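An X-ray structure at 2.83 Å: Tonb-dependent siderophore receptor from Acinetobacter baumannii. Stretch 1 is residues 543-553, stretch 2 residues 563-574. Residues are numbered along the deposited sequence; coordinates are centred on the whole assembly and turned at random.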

# COMPACT_ATOMS: atom_id res chain seq x y z
N GLY A 543 -3.56 1.67 22.69
CA GLY A 543 -3.14 2.43 23.85
C GLY A 543 -2.69 1.57 25.02
O GLY A 543 -2.91 0.35 25.04
N THR A 544 -2.06 2.24 25.99
CA THR A 544 -1.43 1.58 27.13
C THR A 544 -1.83 2.20 28.45
O THR A 544 -1.30 1.83 29.50
N HIS A 545 -2.76 3.13 28.43
CA HIS A 545 -3.23 3.71 29.66
C HIS A 545 -4.72 3.35 29.84
O HIS A 545 -5.50 3.35 28.89
N VAL A 546 -5.07 2.97 31.06
CA VAL A 546 -6.45 2.59 31.37
C VAL A 546 -7.27 3.84 31.63
O VAL A 546 -7.10 4.51 32.65
N VAL A 547 -8.16 4.15 30.71
CA VAL A 547 -9.04 5.32 30.84
C VAL A 547 -10.20 5.13 31.84
O VAL A 547 -10.88 6.10 32.19
N GLY A 548 -10.42 3.89 32.27
CA GLY A 548 -11.45 3.60 33.27
C GLY A 548 -11.76 2.13 33.27
O GLY A 548 -11.09 1.34 32.62
N THR A 549 -12.80 1.74 33.99
CA THR A 549 -13.12 0.33 34.11
C THR A 549 -14.63 0.08 33.95
O THR A 549 -15.42 1.00 34.13
N VAL A 550 -15.01 -1.15 33.57
CA VAL A 550 -16.44 -1.51 33.41
C VAL A 550 -16.72 -2.96 33.80
O VAL A 550 -15.87 -3.83 33.57
N ASP A 551 -17.91 -3.21 34.36
CA ASP A 551 -18.32 -4.57 34.76
C ASP A 551 -19.25 -5.21 33.75
O ASP A 551 -20.34 -4.72 33.50
N GLY A 552 -18.80 -6.32 33.19
CA GLY A 552 -19.47 -6.95 32.07
C GLY A 552 -20.01 -8.33 32.42
O GLY A 552 -19.28 -9.23 32.82
N SER A 553 -21.30 -8.48 32.24
CA SER A 553 -21.93 -9.75 32.51
C SER A 553 -21.79 -10.66 31.30
O SER A 553 -21.91 -10.22 30.16
N THR A 563 -21.89 -14.21 35.05
CA THR A 563 -20.62 -13.89 35.72
C THR A 563 -20.13 -12.52 35.29
O THR A 563 -20.07 -12.21 34.09
N ASN A 564 -19.79 -11.69 36.27
CA ASN A 564 -19.36 -10.34 35.99
C ASN A 564 -17.86 -10.24 36.03
O ASN A 564 -17.22 -10.87 36.85
N THR A 565 -17.31 -9.44 35.13
CA THR A 565 -15.89 -9.36 34.97
C THR A 565 -15.49 -7.90 34.92
O THR A 565 -16.03 -7.13 34.15
N LYS A 566 -14.56 -7.52 35.78
CA LYS A 566 -14.04 -6.19 35.78
C LYS A 566 -13.06 -6.11 34.61
O LYS A 566 -12.11 -6.87 34.54
N TRP A 567 -13.35 -5.22 33.66
CA TRP A 567 -12.47 -5.04 32.52
C TRP A 567 -11.71 -3.72 32.65
O TRP A 567 -12.26 -2.71 33.11
N ASN A 568 -10.45 -3.74 32.23
CA ASN A 568 -9.66 -2.53 32.08
C ASN A 568 -9.93 -1.98 30.68
O ASN A 568 -9.92 -2.73 29.70
N ILE A 569 -10.21 -0.69 30.60
CA ILE A 569 -10.55 -0.10 29.33
C ILE A 569 -9.36 0.68 28.77
O ILE A 569 -8.96 1.72 29.31
N LEU A 570 -8.83 0.18 27.66
CA LEU A 570 -7.85 0.91 26.86
C LEU A 570 -8.55 1.49 25.65
O LEU A 570 -9.60 1.00 25.24
N ARG A 571 -7.97 2.51 25.05
CA ARG A 571 -8.48 2.98 23.77
C ARG A 571 -7.37 3.33 22.79
O ARG A 571 -6.27 3.69 23.18
N TRP A 572 -7.65 3.23 21.50
CA TRP A 572 -6.72 3.70 20.51
C TRP A 572 -6.23 5.10 20.93
O TRP A 572 -6.98 5.91 21.46
N GLU A 573 -4.95 5.38 20.69
CA GLU A 573 -4.36 6.64 21.15
C GLU A 573 -3.19 7.03 20.27
O GLU A 573 -2.48 6.17 19.79
N ASN A 574 -3.01 8.32 20.03
CA ASN A 574 -1.86 8.74 19.26
C ASN A 574 -0.68 8.75 20.21
O ASN A 574 -0.79 9.34 21.28

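The two stretches pair as antiparallel strands, and the backbone sets where each side chain goes. Val-550 and Trp-567 face each other as a hydrogen-bonded pair. Trp-567 N gives to Val-550 O at 2.9 Å, and Val-550 N gives to Trp-567 O at 3.2 Å. Gly-552 and Thr-565 repeat the pattern: Gly-552 N gives to Thr-565 O, and Thr-565 N gives to Gly-552 O, each at 3.0 Å. Along each extended strand, successive side chains alternate between the two faces of the sheet. Val-550, Thr-565, Trp-567 and Ile-569 lie on one face; Thr-549, Asp-551, Ser-553, Asn-564, Lys-566 and Asn-568 lie on the other.

Apolar packing centres on Ile-569, which has the largest area covered by the other stretch. Its rotamer is m, t. Its CD1 lies 4.1 Å from Val-550 CB, and its CG2 lies 3.6 Å from Val-547 CG2. Val-547 is m and points sideways; its backbone is held close because Val-547 N donates to Ile-569 O at 2.9 Å. Val-550 is p, and its CG1 lies 4.0 Å from Trp-567 CB. Trp-567 has chi1 m and chi2 near 94°. Gly-552 N sits at the edge of its ring, 4.3 Å from Trp-567 CD1. Gly-552 has no side chain, so this part of the ring meets backbone.

Leu-570 is m, t. It starts sideways, but its end comes nearer to stretch 1. Its CD2 lies 3.3 Å from His-545 O and 4.1 Å from Val-546 CG1. Val-546 is m, and its CG1 also lies 3.9 Å from Asn-568 CB.

Two side-chain hydroxyls make hydrogen bonds across the stretches. Thr-549 is t, and its OG1 donates to Trp-567 O at 2.7 Å. That carbonyl also accepts from Val-550 N. Ser-553 is m, and its OG donates to Asn-564 OD1 at 2.8 Å. Asn-564 is also m, and its end comes nearer to the partner strand.

The charged side chains make different contacts. Asp-551, m, brings its OD1 to 3.8 Å from Lys-566 CB. Lys-566 has chi1 to chi3 all t, and its CG lies 3.5 Å from Thr-549 OG1. Arg-571, with chi1 p, forms a salt bridge within stretch 2: its NE lies 2.9 Å from Glu-573 OE2. Arg-571 CG also lies 3.6 Å from Val-547 CG1.

Glu-573 points toward stretch 1, and its OE1 lies 3.4 Å from Gly-543 CA. A CB on Gly-543 would clash with Glu-573 OE1 and Arg-571 O.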

# COMPACT_ATOMS: atom_id res chain seq x y z
CB THR A 544 0.10 1.67 27.04
OG1 THR A 544 0.50 3.04 27.09
CG2 THR A 544 0.58 1.01 25.76
CB HIS A 545 -2.92 5.21 29.67
CG HIS A 545 -1.43 5.51 29.67
ND1 HIS A 545 -0.85 6.43 28.81
CD2 HIS A 545 -0.41 5.02 30.42
CE1 HIS A 545 0.46 6.49 29.04
NE2 HIS A 545 0.75 5.64 30.01
CB VAL A 546 -6.52 1.63 32.59
CG1 VAL A 546 -5.84 0.33 32.24
CG2 VAL A 546 -5.84 2.23 33.81
CB VAL A 547 -9.65 5.70 29.48
CG1 VAL A 547 -8.55 6.01 28.47
CG2 VAL A 547 -10.57 4.60 28.96
CB THR A 549 -12.63 -0.19 35.46
OG1 THR A 549 -12.85 -1.60 35.53
CG2 THR A 549 -13.34 0.51 36.61
CB VAL A 550 -16.94 -1.32 31.96
CG1 VAL A 550 -16.22 -2.27 31.00
CG2 VAL A 550 -18.44 -1.53 31.86
CB ASP A 551 -19.03 -4.55 36.11
CG ASP A 551 -18.07 -4.60 37.27
OD1 ASP A 551 -17.08 -5.38 37.19
OD2 ASP A 551 -18.30 -3.85 38.24
CB SER A 553 -23.39 -9.54 32.88
OG SER A 553 -23.47 -8.57 33.91
CB THR A 563 -19.52 -14.93 35.46
OG1 THR A 563 -19.44 -15.18 34.05
CG2 THR A 563 -19.82 -16.23 36.18
CB ASN A 564 -20.00 -9.37 36.97
CG ASN A 564 -21.50 -9.35 36.84
OD1 ASN A 564 -22.06 -9.89 35.89
ND2 ASN A 564 -22.17 -8.71 37.79
CB THR A 565 -15.47 -10.08 33.68
OG1 THR A 565 -16.08 -11.38 33.66
CG2 THR A 565 -13.96 -10.24 33.63
CB LYS A 566 -13.33 -5.92 37.10
CG LYS A 566 -13.34 -4.47 37.50
CD LYS A 566 -12.87 -4.37 38.94
CE LYS A 566 -12.65 -2.93 39.36
NZ LYS A 566 -11.42 -2.77 40.19
CB TRP A 567 -13.28 -5.02 31.21
CG TRP A 567 -13.85 -6.35 30.81
CD1 TRP A 567 -15.09 -6.81 31.10
CD2 TRP A 567 -13.20 -7.39 30.05
NE1 TRP A 567 -15.26 -8.07 30.57
CE2 TRP A 567 -14.11 -8.44 29.93
CE3 TRP A 567 -11.95 -7.51 29.46
CZ2 TRP A 567 -13.80 -9.61 29.25
CZ3 TRP A 567 -11.64 -8.69 28.78
CH2 TRP A 567 -12.56 -9.71 28.68
CB ASN A 568 -8.17 -2.83 32.27
CG ASN A 568 -7.86 -3.32 33.67
OD1 ASN A 568 -8.09 -2.61 34.63
ND2 ASN A 568 -7.40 -4.55 33.79
CB ILE A 569 -11.72 0.88 29.46
CG1 ILE A 569 -12.94 0.20 30.06
CG2 ILE A 569 -12.06 1.47 28.10
CD1 ILE A 569 -14.00 1.18 30.51
CB LEU A 570 -6.75 -0.04 26.39
CG LEU A 570 -6.02 -0.79 27.50
CD1 LEU A 570 -5.27 -2.01 26.96
CD2 LEU A 570 -5.09 0.15 28.26
CB ARG A 571 -9.40 4.19 23.99
CG ARG A 571 -8.84 5.22 24.94
CD ARG A 571 -9.60 6.54 24.89
NE ARG A 571 -8.68 7.68 24.96
CZ ARG A 571 -9.06 8.95 24.91
NH1 ARG A 571 -10.34 9.26 24.79
NH2 ARG A 571 -8.14 9.91 24.98
CB TRP A 572 -7.36 3.70 19.11
CG TRP A 572 -7.65 2.30 18.55
CD1 TRP A 572 -8.82 1.59 18.66
CD2 TRP A 572 -6.75 1.45 17.80
NE1 TRP A 572 -8.69 0.37 18.05
CE2 TRP A 572 -7.44 0.26 17.51
CE3 TRP A 572 -5.43 1.60 17.36
CZ2 TRP A 572 -6.86 -0.76 16.78
CZ3 TRP A 572 -4.86 0.58 16.64
CH2 TRP A 572 -5.58 -0.59 16.36
CB GLU A 573 -3.94 6.50 22.60
CG GLU A 573 -4.88 7.22 23.55
CD GLU A 573 -5.15 6.44 24.83
OE1 GLU A 573 -4.55 5.35 25.02
OE2 GLU A 573 -5.97 6.92 25.65
CB ASN A 574 -1.98 10.14 18.61
CG ASN A 574 -3.39 10.72 18.63
OD1 ASN A 574 -4.05 10.75 17.62
ND2 ASN A 574 -3.82 11.24 19.77